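Local coordinates for glycoside Hydrolase (Bacteroides uniformis, PDB 5T99), which binds the inhibitor galacto-isofagomine and probably hydrolyses terminal galactose linkages of agarose-derived sugars as a glycoside hydrolase of family 2, at residues 108-114 / 127-133; 372-376 / 384-389. All blocks are in the same frame, centred on the assembly; numbering follows the deposited sequence. Where two conformers were deposited one is given.

Overall arrangement
From the N terminus the chain first meets contact 1, in the sugar-binding domain, where 108-114 and 127-133 join across the base of the hairpin of strands 114-118 and 121-126. Contact 2 comes later, in the TIM barrel domain: 372-376 and 384-389 close the loop between strand 366-370 and helix 388-403. The two are in series, neither nested nor crossed, yet with centres about 14 Å apart they touch. Tyr-128 packs on Tyr-384 (CD1 to CD1, 3.5 Å), Pro-127 lies against Tyr-387, and Glu-113 OE2 probably bonds to Tyr-387 OH. Together they tie the beta sandwich to a beta-to-alpha loop of the barrel.

Contact 1 (108-114 / 127-133)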
loop_
_atom_site.group_PDB
_atom_site.type_symbol
_atom_site.label_atom_id
_atom_site.label_comp_id
_atom_site.label_asym_id
_atom_site.label_seq_id
_atom_site.Cartn_x
_atom_site.Cartn_y
_atom_site.Cartn_z
ATOM N N ASP A 108 9.549 -0.865 -13.284
ATOM C CA ASP A 108 8.263 -0.667 -12.594
ATOM C C ASP A 108 8.076 0.739 -11.999
ATOM O O ASP A 108 6.939 1.181 -11.755
ATOM C CB ASP A 108 8.090 -1.690 -11.465
ATOM C CG ASP A 108 7.956 -3.114 -11.967
ATOM O OD1 ASP A 108 7.633 -3.324 -13.165
ATOM O OD2 ASP A 108 8.186 -4.028 -11.140
ATOM N N GLY A 109 9.180 1.426 -11.721
ATOM C CA GLY A 109 9.099 2.744 -11.121
ATOM C C GLY A 109 10.465 3.349 -10.907
ATOM O O GLY A 109 11.394 2.674 -10.437
ATOM N N ALA A 110 10.578 4.619 -11.273
ATOM C CA ALA A 110 11.769 5.399 -11.036
ATOM C C ALA A 110 11.346 6.833 -10.716
ATOM O O ALA A 110 10.740 7.507 -11.544
ATOM C CB ALA A 110 12.668 5.347 -12.251
ATOM N N MET A 111 11.682 7.280 -9.506
ATOM C CA MET A 111 11.177 8.519 -8.926
ATOM C C MET A 111 12.270 9.590 -8.897
ATOM O O MET A 111 13.268 9.416 -8.192
ATOM C CB MET A 111 10.702 8.225 -7.500
ATOM C CG MET A 111 9.932 9.350 -6.832
ATOM S SD MET A 111 8.310 9.645 -7.565
ATOM C CE MET A 111 7.420 8.190 -6.980
ATOM N N SER A 112 12.155 10.677 -9.659
ATOM C CA SER A 112 11.231 10.874 -10.777
ATOM C C SER A 112 12.045 11.573 -11.862
ATOM O O SER A 112 13.255 11.750 -11.685
ATOM C CB SER A 112 10.004 11.701 -10.355
ATOM O OG SER A 112 10.358 12.844 -9.605
ATOM N N GLU A 113 11.414 11.928 -12.986
ATOM C CA GLU A 113 12.090 12.597 -14.103
ATOM C C GLU A 113 13.258 11.773 -14.596
ATOM O O GLU A 113 14.425 12.155 -14.440
ATOM C CB GLU A 113 12.557 13.984 -13.688
ATOM C CG GLU A 113 11.425 14.916 -13.323
ATOM C CD GLU A 113 11.137 15.942 -14.398
ATOM O OE1 GLU A 113 10.839 17.088 -14.006
ATOM O OE2 GLU A 113 11.200 15.623 -15.610
ATOM N N ALA A 114 12.931 10.615 -15.155
ATOM C CA ALA A 114 13.944 9.685 -15.619
ATOM C C ALA A 114 14.380 9.992 -17.049
ATOM O O ALA A 114 13.555 10.327 -17.907
ATOM C CB ALA A 114 13.445 8.252 -15.519
ATOM N N PRO A 127 8.746 11.154 -17.033
ATOM C CA PRO A 127 8.622 12.050 -15.882
ATOM C C PRO A 127 7.904 11.474 -14.648
ATOM O O PRO A 127 8.369 11.704 -13.542
ATOM C CB PRO A 127 7.868 13.268 -16.451
ATOM C CG PRO A 127 7.208 12.796 -17.694
ATOM C CD PRO A 127 8.003 11.649 -18.213
ATOM N N TYR A 128 6.793 10.753 -14.824
ATOM C CA TYR A 128 5.924 10.370 -13.691
ATOM C C TYR A 128 6.447 9.128 -12.972
ATOM O O TYR A 128 6.535 8.050 -13.554
ATOM C CB TYR A 128 4.499 10.137 -14.177
ATOM C CG TYR A 128 3.422 10.079 -13.104
ATOM C CD1 TYR A 128 3.387 11.000 -12.053
ATOM C CD2 TYR A 128 2.396 9.123 -13.169
ATOM C CE1 TYR A 128 2.391 10.954 -11.088
ATOM C CE2 TYR A 128 1.398 9.071 -12.208
ATOM C CZ TYR A 128 1.396 9.992 -11.172
ATOM O OH TYR A 128 0.413 9.965 -10.217
ATOM N N GLY A 129 6.776 9.271 -11.698
ATOM C CA GLY A 129 7.475 8.210 -10.988
ATOM C C GLY A 129 6.685 6.988 -10.559
ATOM O O GLY A 129 7.286 6.010 -10.114
ATOM N N TYR A 130 5.357 7.033 -10.698
ATOM C CA TYR A 130 4.483 5.962 -10.251
ATOM C C TYR A 130 4.008 5.010 -11.347
ATOM O O TYR A 130 3.508 3.930 -11.029
ATOM C CB TYR A 130 3.270 6.560 -9.557
ATOM C CG TYR A 130 3.606 7.359 -8.319
ATOM C CD1 TYR A 130 3.946 6.722 -7.129
ATOM C CD2 TYR A 130 3.575 8.749 -8.334
ATOM C CE1 TYR A 130 4.258 7.457 -5.989
ATOM C CE2 TYR A 130 3.875 9.489 -7.206
ATOM C CZ TYR A 130 4.212 8.845 -6.030
ATOM O OH TYR A 130 4.503 9.578 -4.896
ATOM N N THR A 131 4.117 5.411 -12.616
ATOM C CA THR A 131 3.874 4.507 -13.736
ATOM C C THR A 131 5.188 3.910 -14.187
ATOM O O THR A 131 6.248 4.552 -14.097
ATOM C CB THR A 131 3.196 5.213 -14.928
ATOM O OG1 THR A 131 3.867 6.439 -15.224
ATOM C CG2 THR A 131 1.745 5.515 -14.601
ATOM N N GLY A 132 5.128 2.673 -14.660
ATOM C CA GLY A 132 6.313 1.994 -15.158
ATOM C C GLY A 132 6.544 2.342 -16.606
ATOM O O GLY A 132 5.676 2.938 -17.254
ATOM N N PHE A 133 7.724 1.988 -17.107
ATOM C CA PHE A 133 8.074 2.169 -18.517
ATOM C C PHE A 133 9.057 1.089 -18.968
ATOM O O PHE A 133 9.648 0.370 -18.155
ATOM C CB PHE A 133 8.638 3.582 -18.779
ATOM C CG PHE A 133 9.928 3.882 -18.053
ATOM C CD1 PHE A 133 11.159 3.702 -18.687
ATOM C CD2 PHE A 133 9.913 4.341 -16.737
ATOM C CE1 PHE A 133 12.346 3.979 -18.024
ATOM C CE2 PHE A 133 11.094 4.615 -16.071
ATOM C CZ PHE A 133 12.314 4.438 -16.715
HETATM O O HOH W 1 8.705 5.407 -13.234
#
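Asp-108 turns its carbonyl toward Gly-132, O to CA 3.6 Å, and the same oxygen accepts a hydrogen bond from Arg-170, which bonds to Tyr-130 O as well. Two residues on, Ala-110 N donates to a water (2.8 Å) that in turn donates to Thr-131 O (2.7 Å), bridging the two backbones. The methyl of Ala-110 meets the edge of the Phe-133 ring, CB to CE2 4.2 Å. Met-111 makes the main side-chain contact. Its CG stands anti to the backbone N (chi1 -170°), and two further bends fold the thioether back over Tyr-130. CE sits over one face of that ring, 3.5 Å from its centroid and 19° off the normal, a CH-pi contact, while the sulfur lies farther above the same ring as a Met-aromatic contact. Met-111 SD also rests against Gly-129 CA at 3.8 Å, a place where a beta carbon would clash. With Tyr-130 exchanged for an alanine, the Met-111 methyl would probably lose its aromatic face and be freer to turn into the gap opened there. A cis peptide leads into Ser-112, whose CB rests against Pro-127 O. Glu-113 N then donates to that carbonyl oxygen (3.1 Å, 166° at the hydrogen), while its carboxylate makes a salt bridge with Arg-156. Ala-114 CB adds a second methyl beside Phe-133. Both loops cross between the two sheets of the sandwich: Ala-110 and Ala-114 pack on Leu-153 of strand 146-153, and Pro-127 touches Trp-391 and Tyr-128 touches Asp-395, both of helix 388-403.

Contact 2 (372-376 / 384-389); sequences FDEWT and YHLYFD
Glu-374 OE2 is gripped twice by His-385: by the ring ND1 at 2.7 Å (156° at the hydrogen) and by the backbone N at 3.1 Å. ND1 comes nearly head-on to the C-O bond with the oxygen in the imidazole plane, and the backbone N-H uses the anti lone pair. Glu-374 CG lies between its backbone N and carbonyl carbon (chi1 63°), and the chain beyond it is extended, which brings the carboxylate to the start of 384-389. OE1 accepts from Lys-379 N, within the loop being closed. Phe-372 and Tyr-384 lie nearly parallel, planes 15° apart, but slid so far that they overlap little; Phe-372 CE1 comes within 3.2 Å of Tyr-384 CE2. Trp-375 and Phe-388 lie side by side, and Trp-375 CB sits over a face of the Phe-388 ring, 4.0 Å from its centroid, a CH-pi contact; Thr-376 CG2 touches Phe-388 CD2 at 3.5 Å. Trp-375 O receives a CA-H...O contact from His-385 CA. Helix 427-441 continues this apolar patch through Val-430, which touches both Trp-375 and Phe-388. Since ND1 is a donor, a neutral His-385 would carry its proton there, and the carboxylate beside it would probably favour a second proton on the ring.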
loop_
_atom_site.group_PDB
_atom_site.type_symbol
_atom_site.label_atom_id
_atom_site.label_comp_id
_atom_site.label_asym_id
_atom_site.label_seq_id
_atom_site.Cartn_x
_atom_site.Cartn_y
_atom_site.Cartn_z
ATOM N N PHE A 372 -3.876 9.934 -10.230
ATOM C CA PHE A 372 -3.319 11.292 -10.161
ATOM C C PHE A 372 -3.828 12.082 -8.969
ATOM O O PHE A 372 -4.944 11.861 -8.488
ATOM C CB PHE A 372 -3.678 12.108 -11.414
ATOM C CG PHE A 372 -3.338 11.435 -12.715
ATOM C CD1 PHE A 372 -2.032 11.097 -13.013
ATOM C CD2 PHE A 372 -4.331 11.158 -13.649
ATOM C CE1 PHE A 372 -1.716 10.475 -14.214
ATOM C CE2 PHE A 372 -4.026 10.541 -14.851
ATOM C CZ PHE A 372 -2.713 10.196 -15.140
ATOM N N ASP A 373 -3.009 13.032 -8.526
ATOM C CA ASP A 373 -3.366 13.977 -7.455
ATOM C C ASP A 373 -3.709 15.378 -7.983
ATOM O O ASP A 373 -4.316 16.178 -7.266
ATOM C CB ASP A 373 -2.228 14.057 -6.431
ATOM C CG ASP A 373 -2.546 14.968 -5.268
ATOM O OD1 ASP A 373 -3.589 14.755 -4.605
ATOM O OD2 ASP A 373 -1.752 15.905 -5.021
ATOM N N GLU A 374 -3.320 15.684 -9.218
ATOM C CA GLU A 374 -3.753 16.929 -9.885
ATOM C C GLU A 374 -3.812 16.717 -11.397
ATOM O O GLU A 374 -3.165 15.813 -11.914
ATOM C CB GLU A 374 -2.811 18.092 -9.535
ATOM C CG GLU A 374 -1.375 17.901 -9.999
ATOM C CD GLU A 374 -0.454 19.045 -9.599
ATOM O OE1 GLU A 374 -0.422 19.405 -8.416
ATOM O OE2 GLU A 374 0.261 19.572 -10.465
ATOM N N TRP A 375 -4.586 17.547 -12.096
ATOM C CA TRP A 375 -4.759 17.386 -13.536
ATOM C C TRP A 375 -4.069 18.515 -14.285
ATOM O O TRP A 375 -2.853 18.490 -14.373
ATOM C CB TRP A 375 -6.234 17.246 -13.911
ATOM C CG TRP A 375 -6.912 16.042 -13.358
ATOM C CD1 TRP A 375 -6.328 14.906 -12.869
ATOM C CD2 TRP A 375 -8.326 15.841 -13.266
ATOM N NE1 TRP A 375 -7.292 14.017 -12.463
ATOM C CE2 TRP A 375 -8.528 14.562 -12.696
ATOM C CE3 TRP A 375 -9.445 16.619 -13.609
ATOM C CZ2 TRP A 375 -9.798 14.046 -12.454
ATOM C CZ3 TRP A 375 -10.704 16.104 -13.377
ATOM C CH2 TRP A 375 -10.872 14.825 -12.801
ATOM N N THR A 376 -4.817 19.488 -14.823
ATOM C CA THR A 376 -4.211 20.623 -15.538
ATOM C C THR A 376 -3.868 21.768 -14.596
ATOM O O THR A 376 -2.990 22.551 -14.915
ATOM C CB THR A 376 -5.105 21.175 -16.678
ATOM O OG1 THR A 376 -6.238 21.876 -16.138
ATOM C CG2 THR A 376 -5.571 20.044 -17.606
ATOM N N TYR A 384 2.010 17.072 -11.304
ATOM C CA TYR A 384 1.706 16.379 -12.558
ATOM C C TYR A 384 1.164 17.311 -13.663
ATOM O O TYR A 384 1.289 16.993 -14.843
ATOM C CB TYR A 384 0.750 15.189 -12.313
ATOM C CG TYR A 384 0.644 14.257 -13.506
ATOM C CD1 TYR A 384 1.744 13.515 -13.926
ATOM C CD2 TYR A 384 -0.543 14.128 -14.226
ATOM C CE1 TYR A 384 1.672 12.670 -15.023
ATOM C CE2 TYR A 384 -0.617 13.285 -15.333
ATOM C CZ TYR A 384 0.494 12.560 -15.722
ATOM O OH TYR A 384 0.452 11.710 -16.799
ATOM N N HIS A 385 0.605 18.467 -13.293
ATOM C CA HIS A 385 0.138 19.461 -14.277
ATOM C C HIS A 385 1.179 19.870 -15.335
ATOM O O HIS A 385 0.808 20.271 -16.439
ATOM C CB HIS A 385 -0.392 20.718 -13.576
ATOM C CG HIS A 385 0.683 21.667 -13.154
ATOM N ND1 HIS A 385 1.338 21.558 -11.947
ATOM C CD2 HIS A 385 1.240 22.725 -13.794
ATOM C CE1 HIS A 385 2.255 22.504 -11.862
ATOM N NE2 HIS A 385 2.208 23.235 -12.964
ATOM N N LEU A 386 2.464 19.780 -15.004
ATOM C CA LEU A 386 3.528 19.963 -15.998
ATOM C C LEU A 386 3.484 18.953 -17.138
ATOM O O LEU A 386 3.906 19.252 -18.250
ATOM C CB LEU A 386 4.905 19.873 -15.337
ATOM C CG LEU A 386 5.267 20.983 -14.348
ATOM C CD1 LEU A 386 6.571 20.638 -13.630
ATOM C CD2 LEU A 386 5.354 22.338 -15.047
ATOM N N TYR A 387 2.999 17.749 -16.845
ATOM C CA TYR A 387 3.015 16.637 -17.784
ATOM C C TYR A 387 1.650 16.240 -18.319
ATOM O O TYR A 387 1.594 15.460 -19.274
ATOM C CB TYR A 387 3.670 15.439 -17.107
ATOM C CG TYR A 387 4.971 15.830 -16.461
ATOM C CD1 TYR A 387 6.069 16.201 -17.238
ATOM C CD2 TYR A 387 5.091 15.890 -15.074
ATOM C CE1 TYR A 387 7.259 16.592 -16.647
ATOM C CE2 TYR A 387 6.280 16.269 -14.475
ATOM C CZ TYR A 387 7.351 16.619 -15.267
ATOM O OH TYR A 387 8.514 16.990 -14.663
ATOM N N PHE A 388 0.576 16.801 -17.747
ATOM C CA PHE A 388 -0.779 16.327 -17.990
ATOM C C PHE A 388 -1.179 16.288 -19.460
ATOM O O PHE A 388 -1.684 15.266 -19.910
ATOM C CB PHE A 388 -1.818 17.130 -17.201
ATOM C CG PHE A 388 -3.205 16.528 -17.236
ATOM C CD1 PHE A 388 -3.597 15.583 -16.276
ATOM C CD2 PHE A 388 -4.121 16.892 -18.226
ATOM C CE1 PHE A 388 -4.876 15.020 -16.299
ATOM C CE2 PHE A 388 -5.399 16.337 -18.254
ATOM C CZ PHE A 388 -5.776 15.394 -17.291
ATOM N N ASP A 389 -0.959 17.374 -20.193
ATOM C CA ASP A 389 -1.342 17.421 -21.607
ATOM C C ASP A 389 -0.607 16.373 -22.461
ATOM O O ASP A 389 -1.228 15.683 -23.268
ATOM C CB ASP A 389 -1.142 18.829 -22.179
ATOM C CG ASP A 389 -2.304 19.758 -21.866
ATOM O OD1 ASP A 389 -2.364 20.853 -22.475
ATOM O OD2 ASP A 389 -3.154 19.402 -21.013
#